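Local coordinates for putative isocitrate dehydrogenase, NAD-dependent (PDB 6LKY) that catalyses the oxidative decarboxylation of isocitrate to 2-oxoglutarate, probably with NAD+ as the hydride acceptor and a magnesium ion in the active site, at the interface of chains A and B. Coordinates in Å, arbitrary orientation; residue numbers count along the deposited sequence, not the author numbering. Chains: chain A/B, Putative isocitrate dehydrogenase, NAD-dependent.

Contact 1: the interface of chains A and B. Residues chain A 235-236, 239-240, 242-244; chain B 211, 214-215.
Two leucines on the helix 227-240 of chain A receive B:Val214, one for each of its methyl branches. B:Val214 CG2 meets A:Leu236 CD2 at 3.6 Å, while CG1 rests 3.7 Å from A:Leu240 CD2, and both leucines cross the valine at about a right angle. B:Val214 comes from the helix 206-215, so this is a helix-to-helix contact of the dimer. A:Gly239, which has no side chain, lets B:Met215 lie close to the backbone, with B:Met215 CG 3.7 Å from A:Gly239 CA. The methionine runs straight at chi2 (-172°) and bends at chi3 (80°); the sulfur B:Met215 SD sits 3.6 Å from A:Gly243 CA. An alanine here would probably loosen the fit against A:Gly239 of the helix and the turn at A:Gly242 and A:Gly243, since CG, SD and CE would be gone. B:Met211 is bent at both chi2 and chi3, which brings its CE to 3.7 Å from A:Leu244 CD1 in an oblique crossing. Towards the rim carbon meets carbonyl oxygen, and no hydrogen bond crosses the patch. A:Asp235 matches a metal-binding aspartate of the family. B:Met215 CE touches A:Gly242 O, and B:Met211 CB lies 3.5 Å from the backbone oxygen A:Asp235 O.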
ATOM      1  N   ASP A 235       6.536   1.342  -4.589  1.00 25.33           N
ATOM      2  CA  ASP A 235       7.481   1.385  -3.466  1.00 23.38           C
ATOM      3  C   ASP A 235       7.546   0.047  -2.728  1.00 25.84           C
ATOM      4  O   ASP A 235       8.613  -0.358  -2.243  1.00 24.13           O
ATOM      5  CB  ASP A 235       7.114   2.501  -2.498  1.00 21.43           C
ATOM      6  CG  ASP A 235       7.669   3.833  -2.931  1.00 40.24           C
ATOM      7  OD1 ASP A 235       7.978   3.964  -4.138  1.00 34.40           O
ATOM      8  OD2 ASP A 235       7.785   4.741  -2.075  1.00 39.78           O
ATOM      9  N   LEU A 236       6.410  -0.637  -2.609  1.00 25.12           N
ATOM     10  CA  LEU A 236       6.420  -1.999  -2.089  1.00 22.91           C
ATOM     11  C   LEU A 236       7.369  -2.882  -2.913  1.00 25.75           C
ATOM     12  O   LEU A 236       8.205  -3.615  -2.363  1.00 22.90           O
ATOM     13  CB  LEU A 236       4.980  -2.536  -2.086  1.00 20.92           C
ATOM     14  CG  LEU A 236       4.528  -3.759  -1.273  1.00 23.65           C
ATOM     15  CD1 LEU A 236       3.009  -3.949  -1.373  1.00 24.37           C
ATOM     16  CD2 LEU A 236       5.231  -5.036  -1.717  1.00 30.08           C
ATOM     17  N   GLY A 239      10.951  -2.199  -2.274  1.00 25.80           N
ATOM     18  CA  GLY A 239      11.338  -2.922  -1.075  1.00 24.93           C
ATOM     19  C   GLY A 239      11.655  -4.378  -1.359  1.00 25.16           C
ATOM     20  O   GLY A 239      12.630  -4.926  -0.836  1.00 23.99           O
ATOM     21  N   LEU A 240      10.838  -5.020  -2.195  1.00 23.12           N
ATOM     22  CA  LEU A 240      11.038  -6.448  -2.447  1.00 29.04           C
ATOM     23  C   LEU A 240      12.374  -6.733  -3.121  1.00 31.73           C
ATOM     24  O   LEU A 240      12.985  -7.772  -2.849  1.00 36.50           O
ATOM     25  CB  LEU A 240       9.910  -7.024  -3.303  1.00 27.75           C
ATOM     26  CG  LEU A 240       8.546  -7.155  -2.624  1.00 28.52           C
ATOM     27  CD1 LEU A 240       7.483  -7.354  -3.710  1.00 32.11           C
ATOM     28  CD2 LEU A 240       8.513  -8.276  -1.587  1.00 24.00           C
ATOM     29  N   GLY A 242      15.144  -4.941  -2.841  1.00 29.41           N
ATOM     30  CA  GLY A 242      16.291  -4.494  -2.071  1.00 25.34           C
ATOM     31  C   GLY A 242      16.346  -3.013  -1.782  1.00 30.30           C
ATOM     32  O   GLY A 242      17.323  -2.567  -1.160  1.00 32.28           O
ATOM     33  N   GLY A 243      15.376  -2.213  -2.199  1.00 30.87           N
ATOM     34  CA  GLY A 243      15.220  -0.875  -1.659  1.00 22.84           C
ATOM     35  C   GLY A 243      15.032   0.166  -2.751  1.00 30.38           C
ATOM     36  O   GLY A 243      15.246  -0.068  -3.927  1.00 28.16           O
ATOM     37  N   LEU A 244      14.627   1.356  -2.279  1.00 31.47           N
ATOM     38  CA  LEU A 244      14.426   2.518  -3.136  1.00 34.02           C
ATOM     39  C   LEU A 244      15.713   2.977  -3.793  1.00 34.64           C
ATOM     40  O   LEU A 244      15.661   3.652  -4.828  1.00 36.07           O
ATOM     41  CB  LEU A 244      13.862   3.678  -2.313  1.00 29.45           C
ATOM     42  CG  LEU A 244      12.423   3.582  -1.816  1.00 34.45           C
ATOM     43  CD1 LEU A 244      12.098   4.793  -0.960  1.00 33.96           C
ATOM     44  CD2 LEU A 244      11.472   3.496  -3.005  1.00 40.04           C
TER
ATOM     45  N   MET B 211       7.553   0.530   1.660  1.00 25.37           N
ATOM     46  CA  MET B 211       8.896   0.007   1.404  1.00 24.73           C
ATOM     47  C   MET B 211       9.549  -0.459   2.704  1.00 24.67           C
ATOM     48  O   MET B 211      10.129  -1.555   2.767  1.00 28.39           O
ATOM     49  CB  MET B 211       9.755   1.070   0.714  1.00 24.18           C
ATOM     50  CG  MET B 211      11.254   0.740   0.647  1.00 29.78           C
ATOM     51  SD  MET B 211      12.161   1.072   2.185  1.00 32.17           S
ATOM     52  CE  MET B 211      12.160   2.879   2.244  1.00 28.12           C
ATOM     53  N   VAL B 214       8.128  -3.720   4.055  1.00 24.31           N
ATOM     54  CA  VAL B 214       8.621  -4.898   3.353  1.00 20.95           C
ATOM     55  C   VAL B 214      10.061  -5.203   3.771  1.00 27.53           C
ATOM     56  O   VAL B 214      10.450  -6.368   3.916  1.00 25.65           O
ATOM     57  CB  VAL B 214       8.499  -4.709   1.829  1.00 28.54           C
ATOM     58  CG1 VAL B 214       9.174  -5.852   1.105  1.00 31.17           C
ATOM     59  CG2 VAL B 214       7.041  -4.619   1.423  1.00 30.02           C
ATOM     60  N   MET B 215      10.872  -4.170   3.992  1.00 24.79           N
ATOM     61  CA  MET B 215      12.297  -4.432   4.184  1.00 24.45           C
ATOM     62  C   MET B 215      12.686  -4.697   5.635  1.00 28.23           C
ATOM     63  O   MET B 215      13.580  -5.508   5.887  1.00 30.80           O
ATOM     64  CB  MET B 215      13.121  -3.258   3.660  1.00 24.25           C
ATOM     65  CG  MET B 215      13.084  -3.112   2.159  1.00 30.97           C
ATOM     66  SD  MET B 215      14.262  -1.857   1.641  1.00 34.42           S
ATOM     67  CE  MET B 215      15.789  -2.804   1.683  1.00 36.68           C
TER

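Contact 2: the interface of chains A and B. Residues chain A 78-79, 82, 122-123, 127, 228; chain B 174, 177-178.
In the isocitrate and isopropylmalate dehydrogenase family the active site draws on both subunits, and A:Tyr123 and B:Lys174 match its catalytic tyrosine and lysine. Across the dimer interface B:Lys174 CE stands 3.4 Å from the phenolic A:Tyr123 OH, and the side-chain nitrogen NZ is 3.7 Å from that OH, a proximity that, if the lysine is protonated, might lower the pKa of the phenol. The two side chains cross at about a right angle. B:Ile177 covers one face of the tyrosine ring, its CG2 placed 4.0 Å above the plane over the centre. With CG1 anti to the carbonyl carbon (chi1 -58°), the other branch runs on so that B:Ile177 CD1 reaches A:Ser79 CB at 3.7 Å and meets A:Val82 CG2 tip to tip. B:Leu178 CD2 packs 3.5 Å from the backbone oxygen A:Leu122 O. Further out, the carboxylate of A:Glu127 lies against the backbone of B:Leu178. A:Arg78 grips it end-on through NH1 and NH2, both bonded to OE2, with NH1 2.9 Å from A:Glu127 OE2 on its anti lone pair and NH2 meeting it from above the carboxylate plane. At the ring edge, in plane, lie A:Val82 CG2 and A:Leu228 CB, and A:Val82 N donates to A:Ser79 OG (3.2 Å), tying the loop to helix 80-87.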
ATOM      1  N   ARG A  78       2.712  22.927  -4.252  0.62 22.03           N
ATOM      2  CA  ARG A  78       2.358  21.609  -4.760  0.62 24.23           C
ATOM      3  C   ARG A  78       3.592  20.937  -5.355  0.62 23.93           C
ATOM      4  O   ARG A  78       4.507  21.600  -5.851  0.62 22.19           O
ATOM      5  CB  ARG A  78       1.256  21.707  -5.825  0.62 25.23           C
ATOM      6  CG  ARG A  78      -0.067  22.295  -5.341  0.62 29.28           C
ATOM      7  CD  ARG A  78      -1.077  21.209  -4.931  0.62 24.93           C
ATOM      8  NE  ARG A  78      -2.012  21.704  -3.929  0.62 21.49           N
ATOM      9  CZ  ARG A  78      -2.762  20.926  -3.153  0.62 30.19           C
ATOM     10  NH1 ARG A  78      -3.583  21.459  -2.256  0.62 19.09           N
ATOM     11  NH2 ARG A  78      -2.701  19.609  -3.277  0.62 29.70           N
ATOM     12  N   SER A  79       3.613  19.607  -5.288  1.00 22.40           N
ATOM     13  CA  SER A  79       4.719  18.812  -5.820  1.00 21.89           C
ATOM     14  C   SER A  79       5.120  19.272  -7.215  1.00 21.65           C
ATOM     15  O   SER A  79       4.297  19.297  -8.135  1.00 18.92           O
ATOM     16  CB  SER A  79       4.318  17.331  -5.868  1.00 19.96           C
ATOM     17  OG  SER A  79       5.286  16.560  -6.577  1.00 22.10           O
ATOM     18  N   VAL A  82       4.720  16.357  -9.673  1.00 23.91           N
ATOM     19  CA  VAL A  82       3.376  16.200 -10.199  1.00 26.29           C
ATOM     20  C   VAL A  82       3.076  17.286 -11.215  1.00 25.19           C
ATOM     21  O   VAL A  82       2.478  17.017 -12.273  1.00 25.28           O
ATOM     22  CB  VAL A  82       2.370  16.192  -9.038  1.00 24.20           C
ATOM     23  CG1 VAL A  82       0.942  16.325  -9.567  1.00 20.88           C
ATOM     24  CG2 VAL A  82       2.572  14.915  -8.205  1.00 22.07           C
ATOM     25  N   LEU A 122      -6.013  10.832  -7.182  1.00 24.51           N
ATOM     26  CA  LEU A 122      -5.844  11.664  -5.991  1.00 24.97           C
ATOM     27  C   LEU A 122      -4.717  12.689  -6.132  1.00 29.07           C
ATOM     28  O   LEU A 122      -4.431  13.416  -5.171  1.00 25.65           O
ATOM     29  CB  LEU A 122      -5.605  10.794  -4.755  1.00 31.22           C
ATOM     30  CG  LEU A 122      -6.836  10.137  -4.115  1.00 33.80           C
ATOM     31  CD1 LEU A 122      -6.432   8.952  -3.290  1.00 29.12           C
ATOM     32  CD2 LEU A 122      -7.622  11.102  -3.256  1.00 29.40           C
ATOM     33  N   TYR A 123      -4.104  12.800  -7.310  1.00 22.03           N
ATOM     34  CA  TYR A 123      -3.078  13.803  -7.567  1.00 23.82           C
ATOM     35  C   TYR A 123      -3.619  14.977  -8.360  1.00 23.12           C
ATOM     36  O   TYR A 123      -2.847  15.841  -8.787  1.00 27.32           O
ATOM     37  CB  TYR A 123      -1.893  13.174  -8.310  1.00 27.27           C
ATOM     38  CG  TYR A 123      -1.043  12.282  -7.440  1.00 21.47           C
ATOM     39  CD1 TYR A 123      -1.607  11.210  -6.763  1.00 26.83           C
ATOM     40  CD2 TYR A 123       0.328  12.487  -7.324  1.00 23.14           C
ATOM     41  CE1 TYR A 123      -0.833  10.377  -5.970  1.00 33.08           C
ATOM     42  CE2 TYR A 123       1.116  11.664  -6.528  1.00 24.12           C
ATOM     43  CZ  TYR A 123       0.523  10.607  -5.852  1.00 29.94           C
ATOM     44  OH  TYR A 123       1.272   9.771  -5.056  1.00 28.58           O
ATOM     45  N   GLU A 127      -8.587  20.002  -3.412  1.00 15.23           N
ATOM     46  CA  GLU A 127      -8.809  19.817  -1.978  1.00 23.45           C
ATOM     47  C   GLU A 127      -9.240  21.126  -1.355  1.00 23.78           C
ATOM     48  O   GLU A 127      -8.947  22.202  -1.873  1.00 25.55           O
ATOM     49  CB  GLU A 127      -7.566  19.407  -1.201  1.00 23.49           C
ATOM     50  CG  GLU A 127      -6.566  18.518  -1.822  1.00 28.87           C
ATOM     51  CD  GLU A 127      -5.440  18.277  -0.831  1.00 26.85           C
ATOM     52  OE1 GLU A 127      -5.627  17.407   0.037  1.00 30.76           O
ATOM     53  OE2 GLU A 127      -4.402  18.978  -0.894  1.00 31.08           O
ATOM     54  N   LEU A 228      -2.235   7.075  -6.920  1.00 21.94           N
ATOM     55  CA  LEU A 228      -1.768   6.785  -5.563  1.00 24.19           C
ATOM     56  C   LEU A 228      -1.450   5.300  -5.385  1.00 23.82           C
ATOM     57  O   LEU A 228      -0.472   4.939  -4.711  1.00 22.86           O
ATOM     58  CB  LEU A 228      -2.798   7.252  -4.532  1.00 23.81           C
ATOM     59  CG  LEU A 228      -2.383   7.059  -3.063  1.00 32.36           C
ATOM     60  CD1 LEU A 228      -1.075   7.772  -2.771  1.00 31.48           C
ATOM     61  CD2 LEU A 228      -3.457   7.540  -2.093  1.00 32.78           C
TER
ATOM     62  N   LYS B 174      -0.071  10.906   3.693  1.00 17.37           N
ATOM     63  CA  LYS B 174       0.424  11.378   2.402  1.00 20.80           C
ATOM     64  C   LYS B 174       0.233  12.893   2.309  1.00 17.96           C
ATOM     65  O   LYS B 174      -0.344  13.437   1.365  1.00 21.09           O
ATOM     66  CB  LYS B 174      -0.272  10.620   1.269  1.00 18.65           C
ATOM     67  CG  LYS B 174       0.284  10.878  -0.133  1.00 24.47           C
ATOM     68  CD  LYS B 174       1.591  10.109  -0.411  1.00 26.69           C
ATOM     69  CE  LYS B 174       2.111  10.448  -1.814  1.00 26.98           C
ATOM     70  NZ  LYS B 174       3.466   9.880  -2.124  1.00 26.80           N
ATOM     71  N   ILE B 177       1.134  15.412  -0.745  1.00 19.85           N
ATOM     72  CA  ILE B 177       0.215  15.505  -1.884  1.00 18.16           C
ATOM     73  C   ILE B 177      -1.200  15.871  -1.442  1.00 23.93           C
ATOM     74  O   ILE B 177      -1.857  16.715  -2.049  1.00 19.87           O
ATOM     75  CB  ILE B 177       0.219  14.175  -2.665  1.00 20.50           C
ATOM     76  CG1 ILE B 177       1.639  13.847  -3.154  1.00 25.14           C
ATOM     77  CG2 ILE B 177      -0.805  14.214  -3.775  1.00 17.45           C
ATOM     78  CD1 ILE B 177       2.191  14.851  -4.164  1.00 26.88           C
ATOM     79  N   LEU B 178      -1.700  15.197  -0.415  1.00 19.00           N
ATOM     80  CA  LEU B 178      -3.011  15.483   0.164  1.00 20.75           C
ATOM     81  C   LEU B 178      -2.798  16.458   1.318  1.00 17.96           C
ATOM     82  O   LEU B 178      -2.801  16.107   2.497  1.00 22.09           O
ATOM     83  CB  LEU B 178      -3.680  14.186   0.607  1.00 20.22           C
ATOM     84  CG  LEU B 178      -3.806  13.158  -0.546  1.00 24.18           C
ATOM     85  CD1 LEU B 178      -4.324  11.801  -0.065  1.00 22.02           C
ATOM     86  CD2 LEU B 178      -4.713  13.700  -1.669  1.00 21.73           C
TER

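Contact 3: the interface of chains A and B. Residues chain A 206-207, 210, 228-229, 232; chain B 206-207, 210, 228-229, 232.
Each phenylalanine ring is covered on one face from its own chain and met at its edge by the other. The valine methyls of each chain lie over the face of its own phenylalanine, offset toward the rim, with A:Val206 CG2 4.0 Å above the plane of A:Phe229 and B:Val206 CG1 3.9 Å above that of B:Phe229. At the edge, in the ring plane, A:Phe229 CE1 meets B:Leu228 CD2 at 3.6 Å, and the twin pair of B:Phe229 CE1 and A:Leu228 CD2 has the same separation, consistent with the two-fold symmetry. Leucine and phenylalanine cross at about a right angle, the leucine CG being anti to the backbone N (chi1 -177° in A:Leu228). The isoleucines hide most surface here. B:Ile232 puts CG1 4.0 Å from A:Val206 CG1, crossing the valine at about a right angle, while its CG2, anti to the backbone N, touches A:Ser210 OG at 3.6 Å. That hydroxyl is satisfied within its own helix: A:Ser210 OG donates to A:Val206 O at 2.9 Å, from above the carbonyl plane, so it can face a methyl group without needing a partner across. No hydrogen bond spans the patch. The site thus joins helices 206-215 of both chains, 227-240 of chain A and 227-241 of chain B into an apolar core, which probably helps to hold the dimer together about its two-fold axis.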
ATOM      1  N   VAL A 206      -6.721  -3.636  -4.124  1.00 22.58           N
ATOM      2  CA  VAL A 206      -5.371  -3.163  -3.800  1.00 21.50           C
ATOM      3  C   VAL A 206      -4.826  -3.785  -2.506  1.00 19.24           C
ATOM      4  O   VAL A 206      -3.627  -4.065  -2.417  1.00 22.86           O
ATOM      5  CB  VAL A 206      -5.342  -1.617  -3.768  1.00 17.83           C
ATOM      6  CG1 VAL A 206      -6.220  -1.066  -2.626  1.00 15.92           C
ATOM      7  CG2 VAL A 206      -3.914  -1.101  -3.670  1.00 18.91           C
ATOM      8  N   ASP A 207      -5.675  -4.034  -1.494  1.00 18.95           N
ATOM      9  CA  ASP A 207      -5.140  -4.571  -0.229  1.00 27.39           C
ATOM     10  C   ASP A 207      -4.733  -6.045  -0.360  1.00 27.27           C
ATOM     11  O   ASP A 207      -3.634  -6.447   0.070  1.00 29.67           O
ATOM     12  CB  ASP A 207      -6.141  -4.381   0.926  1.00 25.94           C
ATOM     13  CG  ASP A 207      -7.552  -4.884   0.595  1.00 34.03           C
ATOM     14  OD1 ASP A 207      -7.779  -5.318  -0.553  1.00 33.60           O
ATOM     15  OD2 ASP A 207      -8.442  -4.833   1.486  1.00 32.10           O
ATOM     16  N   SER A 210      -1.551  -6.135  -2.283  0.52 21.29           N
ATOM     17  CA  SER A 210      -0.357  -5.868  -1.484  0.52 24.47           C
ATOM     18  C   SER A 210       0.093  -7.120  -0.737  0.52 23.41           C
ATOM     19  O   SER A 210       1.295  -7.443  -0.702  0.52 21.95           O
ATOM     20  CB  SER A 210      -0.629  -4.726  -0.500  0.52 21.83           C
ATOM     21  OG  SER A 210      -1.092  -3.566  -1.176  0.52 22.82           O
ATOM     22  N   LEU A 228      -2.235   7.075  -6.920  1.00 21.94           N
ATOM     23  CA  LEU A 228      -1.768   6.785  -5.563  1.00 24.19           C
ATOM     24  C   LEU A 228      -1.450   5.300  -5.385  1.00 23.82           C
ATOM     25  O   LEU A 228      -0.472   4.939  -4.711  1.00 22.86           O
ATOM     26  CB  LEU A 228      -2.798   7.252  -4.532  1.00 23.81           C
ATOM     27  CG  LEU A 228      -2.383   7.059  -3.063  1.00 32.36           C
ATOM     28  CD1 LEU A 228      -1.075   7.772  -2.771  1.00 31.48           C
ATOM     29  CD2 LEU A 228      -3.457   7.540  -2.093  1.00 32.78           C
ATOM     30  N   PHE A 229      -2.298   4.421  -5.922  1.00 22.98           N
ATOM     31  CA  PHE A 229      -2.029   2.991  -5.789  1.00 23.25           C
ATOM     32  C   PHE A 229      -0.724   2.620  -6.484  1.00 24.18           C
ATOM     33  O   PHE A 229       0.049   1.804  -5.973  1.00 24.73           O
ATOM     34  CB  PHE A 229      -3.179   2.160  -6.367  1.00 16.56           C
ATOM     35  CG  PHE A 229      -4.475   2.301  -5.633  1.00 23.55           C
ATOM     36  CD1 PHE A 229      -4.526   2.885  -4.366  1.00 22.44           C
ATOM     37  CD2 PHE A 229      -5.666   1.857  -6.220  1.00 19.17           C
ATOM     38  CE1 PHE A 229      -5.750   3.026  -3.690  1.00 24.38           C
ATOM     39  CE2 PHE A 229      -6.890   1.993  -5.553  1.00 22.79           C
ATOM     40  CZ  PHE A 229      -6.930   2.579  -4.283  1.00 20.61           C
ATOM     41  N   ILE A 232       2.175   3.574  -4.195  1.00 21.41           N
ATOM     42  CA  ILE A 232       2.349   2.697  -3.039  1.00 21.60           C
ATOM     43  C   ILE A 232       2.893   1.337  -3.474  1.00 26.52           C
ATOM     44  O   ILE A 232       3.835   0.797  -2.872  1.00 25.45           O
ATOM     45  CB  ILE A 232       1.016   2.556  -2.279  1.00 22.95           C
ATOM     46  CG1 ILE A 232       0.617   3.875  -1.617  1.00 23.72           C
ATOM     47  CG2 ILE A 232       1.090   1.435  -1.238  1.00 17.07           C
ATOM     48  CD1 ILE A 232      -0.808   3.858  -1.058  1.00 22.43           C
TER
ATOM     49  N   VAL B 206       3.223   7.352   3.246  1.00 25.15           N
ATOM     50  CA  VAL B 206       2.719   5.984   3.122  1.00 21.88           C
ATOM     51  C   VAL B 206       3.546   5.142   2.143  1.00 24.32           C
ATOM     52  O   VAL B 206       3.716   3.931   2.351  1.00 20.36           O
ATOM     53  CB  VAL B 206       1.217   5.999   2.742  1.00 19.75           C
ATOM     54  CG1 VAL B 206       0.992   6.679   1.402  1.00 17.25           C
ATOM     55  CG2 VAL B 206       0.661   4.581   2.728  1.00 16.09           C
ATOM     56  N   ASP B 207       4.084   5.742   1.076  1.00 20.97           N
ATOM     57  CA  ASP B 207       4.822   4.909   0.123  1.00 30.97           C
ATOM     58  C   ASP B 207       6.178   4.479   0.697  1.00 24.93           C
ATOM     59  O   ASP B 207       6.542   3.288   0.646  1.00 30.76           O
ATOM     60  CB  ASP B 207       4.962   5.618  -1.234  1.00 31.55           C
ATOM     61  CG  ASP B 207       5.606   7.011  -1.139  1.00 44.48           C
ATOM     62  OD1 ASP B 207       5.881   7.484  -0.015  1.00 33.33           O
ATOM     63  OD2 ASP B 207       5.853   7.627  -2.210  1.00 34.37           O
ATOM     64  N   SER B 210       5.533   1.773   3.160  0.55 23.34           N
ATOM     65  CA  SER B 210       5.317   0.430   2.628  0.55 25.94           C
ATOM     66  C   SER B 210       6.644  -0.234   2.279  0.55 25.58           C
ATOM     67  O   SER B 210       6.851  -1.428   2.561  0.55 23.18           O
ATOM     68  CB  SER B 210       4.404   0.487   1.398  0.55 24.94           C
ATOM     69  OG  SER B 210       3.165   1.110   1.707  0.55 23.41           O
ATOM     70  N   LEU B 228      -8.151   4.104   4.274  1.00 20.42           N
ATOM     71  CA  LEU B 228      -7.618   3.317   3.160  1.00 23.02           C
ATOM     72  C   LEU B 228      -6.180   2.874   3.434  1.00 27.83           C
ATOM     73  O   LEU B 228      -5.815   1.712   3.173  1.00 25.11           O
ATOM     74  CB  LEU B 228      -7.673   4.120   1.855  1.00 20.65           C
ATOM     75  CG  LEU B 228      -7.168   3.402   0.587  1.00 31.91           C
ATOM     76  CD1 LEU B 228      -7.773   2.010   0.452  1.00 29.24           C
ATOM     77  CD2 LEU B 228      -7.399   4.196  -0.681  1.00 37.23           C
ATOM     78  N   PHE B 229      -5.346   3.795   3.943  1.00 22.97           N
ATOM     79  CA  PHE B 229      -3.956   3.443   4.220  1.00 21.34           C
ATOM     80  C   PHE B 229      -3.898   2.337   5.258  1.00 20.60           C
ATOM     81  O   PHE B 229      -3.041   1.448   5.184  1.00 25.26           O
ATOM     82  CB  PHE B 229      -3.157   4.663   4.700  1.00 18.40           C
ATOM     83  CG  PHE B 229      -2.994   5.763   3.661  1.00 23.61           C
ATOM     84  CD1 PHE B 229      -3.255   5.530   2.311  1.00 23.10           C
ATOM     85  CD2 PHE B 229      -2.582   7.037   4.046  1.00 19.98           C
ATOM     86  CE1 PHE B 229      -3.117   6.548   1.357  1.00 24.23           C
ATOM     87  CE2 PHE B 229      -2.432   8.066   3.099  1.00 24.75           C
ATOM     88  CZ  PHE B 229      -2.701   7.819   1.750  1.00 26.64           C
ATOM     89  N   ILE B 232      -4.637  -1.018   3.512  1.00 20.74           N
ATOM     90  CA  ILE B 232      -3.522  -1.527   2.706  1.00 22.17           C
ATOM     91  C   ILE B 232      -2.375  -1.995   3.594  1.00 23.75           C
ATOM     92  O   ILE B 232      -1.826  -3.092   3.411  1.00 22.27           O
ATOM     93  CB  ILE B 232      -3.034  -0.456   1.713  1.00 23.05           C
ATOM     94  CG1 ILE B 232      -4.093  -0.185   0.640  1.00 26.40           C
ATOM     95  CG2 ILE B 232      -1.718  -0.897   1.090  1.00 23.22           C
ATOM     96  CD1 ILE B 232      -3.832   1.091  -0.183  1.00 19.59           C
TER

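Contact 3 lies between the other two, its C-alpha centre about 13 Å from that of contact 1 and 14 Å from that of contact 2, whose own centres are 22 Å apart. Helix 227-240 of chain A enters all three, and A:Leu228 belongs to both contact 2 and contact 3. Helix 206-215 of chain B serves contacts 1 and 3. The same helices therefore pack the dimer core and adjoin the shared active site, so movement between the subunits would probably be felt at the catalytic pair of contact 2. Two-fold symmetry repeats contacts 1 and 2 with the chains exchanged.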